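Local coordinates for muscarinic toxin-like protein 3 homolog (Ophiophagus hannah, PDB 3HH7) that acts as a homodimeric three-finger neurotoxin of king cobra venom that inhibits nicotinic acetylcholine receptors, at the interface of chains A and B. Residues are numbered along the deposited sequence; one frame, centred on the assembly and turned at random. Chains: chain A/B, Muscarinic toxin-like protein 3 homolog.

The interface of chains A and B. Residues chain A 23, 45, 57-59; chain B 47-49, 53-54.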
# COMPACT_ATOMS: atom_id res chain seq x y z
N PHE A 23 -2.85 -1.95 -12.01
CA PHE A 23 -2.97 -0.78 -11.16
C PHE A 23 -1.57 -0.23 -10.90
O PHE A 23 -0.59 -0.71 -11.50
CB PHE A 23 -3.70 -1.14 -9.86
CG PHE A 23 -3.22 -2.43 -9.21
CD1 PHE A 23 -3.78 -3.65 -9.56
CD2 PHE A 23 -2.24 -2.40 -8.22
CE1 PHE A 23 -3.38 -4.83 -8.94
CE2 PHE A 23 -1.82 -3.58 -7.61
CZ PHE A 23 -2.39 -4.79 -7.97
N CYS A 45 0.10 -6.48 -6.01
CA CYS A 45 0.63 -5.51 -5.05
C CYS A 45 1.89 -6.08 -4.41
O CYS A 45 1.84 -7.18 -3.87
CB CYS A 45 -0.43 -5.21 -3.99
SG CYS A 45 0.02 -3.82 -2.95
N CYS A 57 -0.57 0.57 -3.12
CA CYS A 57 -1.14 0.08 -4.38
C CYS A 57 -2.48 0.76 -4.57
O CYS A 57 -3.29 0.76 -3.67
CB CYS A 57 -1.31 -1.45 -4.36
SG CYS A 57 0.28 -2.28 -4.24
N CYS A 58 -2.69 1.34 -5.75
CA CYS A 58 -3.84 2.19 -5.98
C CYS A 58 -4.24 2.15 -7.45
O CYS A 58 -3.42 1.83 -8.32
CB CYS A 58 -3.52 3.61 -5.50
SG CYS A 58 -2.10 4.37 -6.32
N ARG A 59 -5.51 2.46 -7.71
CA ARG A 59 -6.07 2.31 -9.06
C ARG A 59 -6.18 3.58 -9.91
O ARG A 59 -6.15 3.49 -11.14
CB ARG A 59 -7.44 1.63 -9.00
CG ARG A 59 -7.39 0.21 -8.52
CD ARG A 59 -8.64 -0.52 -8.91
NE ARG A 59 -8.56 -1.89 -8.43
CZ ARG A 59 -7.98 -2.89 -9.08
NH1 ARG A 59 -7.43 -2.69 -10.27
NH2 ARG A 59 -7.95 -4.10 -8.54
N GLU B 47 -3.13 -8.73 -1.22
CA GLU B 47 -3.33 -8.44 -2.64
C GLU B 47 -4.39 -7.33 -2.79
O GLU B 47 -5.31 -7.22 -1.98
CB GLU B 47 -3.77 -9.71 -3.37
CG GLU B 47 -3.83 -9.60 -4.90
CD GLU B 47 -2.52 -9.10 -5.47
OE1 GLU B 47 -1.70 -9.94 -5.87
OE2 GLU B 47 -2.28 -7.86 -5.45
N LEU B 48 -4.23 -6.51 -3.83
CA LEU B 48 -5.28 -5.56 -4.21
C LEU B 48 -6.25 -6.30 -5.12
O LEU B 48 -5.88 -6.68 -6.24
CB LEU B 48 -4.69 -4.31 -4.90
CG LEU B 48 -5.74 -3.23 -5.24
CD1 LEU B 48 -6.37 -2.68 -4.00
CD2 LEU B 48 -5.14 -2.09 -6.05
N THR B 49 -7.45 -6.55 -4.58
CA THR B 49 -8.52 -7.30 -5.27
C THR B 49 -9.14 -6.45 -6.37
O THR B 49 -8.98 -5.24 -6.37
CB THR B 49 -9.65 -7.69 -4.28
OG1 THR B 49 -10.23 -6.49 -3.71
CG2 THR B 49 -9.12 -8.56 -3.18
N LYS B 53 -9.83 -0.46 -3.90
CA LYS B 53 -9.43 0.88 -4.31
C LYS B 53 -7.94 1.10 -4.05
O LYS B 53 -7.20 1.62 -4.89
CB LYS B 53 -10.25 1.94 -3.56
CG LYS B 53 -11.71 1.98 -3.97
CD LYS B 53 -12.40 3.23 -3.44
CE LYS B 53 -13.02 3.00 -2.07
NZ LYS B 53 -13.76 4.21 -1.58
N TYR B 54 -7.50 0.68 -2.87
CA TYR B 54 -6.08 0.74 -2.53
C TYR B 54 -5.76 -0.20 -1.39
O TYR B 54 -6.63 -0.59 -0.61
CB TYR B 54 -5.63 2.17 -2.19
CG TYR B 54 -6.25 2.77 -0.96
CD1 TYR B 54 -5.80 2.42 0.32
CD2 TYR B 54 -7.25 3.74 -1.06
CE1 TYR B 54 -6.36 3.00 1.46
CE2 TYR B 54 -7.82 4.32 0.08
CZ TYR B 54 -7.35 3.94 1.33
OH TYR B 54 -7.91 4.50 2.47
O HOH W 1 -8.09 3.37 -6.29
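B:Glu47 OE2, a carboxylate oxygen, is gripped by two backbone N-H groups, one from each subunit. A:Cys45 N reaches B:Glu47 OE2 across the dimer at 2.8 Å, nearly straight at the hydrogen (173°), on the syn lone pair. B:Leu48 N, from the same chain, takes the anti lone pair of B:Glu47 OE2 at 2.9 Å. The glutamate chain bends at chi2 (53°), which folds the carboxylate back towards the next backbone N-H. The two donors together fix the carboxylate and would help to stabilise its negative charge. A:Cys45 is itself tied by its disulfide to A:Cys57 in strand 54-58.

The apolar centre is B:Leu48. Its CD2 methyl lies over one face of the A:Phe23 ring, offset towards the CD2 rim and 3.8 Å from the ring centroid. B:Leu48 CB passes near the far end of the ring, 3.9 Å from A:Phe23 CZ. B:Leu48 CD2 also lies 4.1 Å from A:Arg59 CG; the methyl touches the ring on one side and the arginine chain on an adjoining one.

A:Arg59 runs extended from CG to NE and then turns its guanidinium to B:Thr49. A:Arg59 NH2 donates to the backbone oxygen B:Thr49 O at 2.7 Å. That oxygen lies in the guanidinium plane, while the nitrogen stands above the carbonyl plane by 46°.

Strands 54-58 of A and 52-58 of B, both of the three-finger fold, meet in an antiparallel bridge between A:Cys58 and B:Tyr54. This pairing joins the sheets of the two toxin subunits across the two-fold interface of the homodimer, and every contact recurs with the chains exchanged. Beside the bridge, a water oxygen lies 3.1 Å from A:Arg59 N.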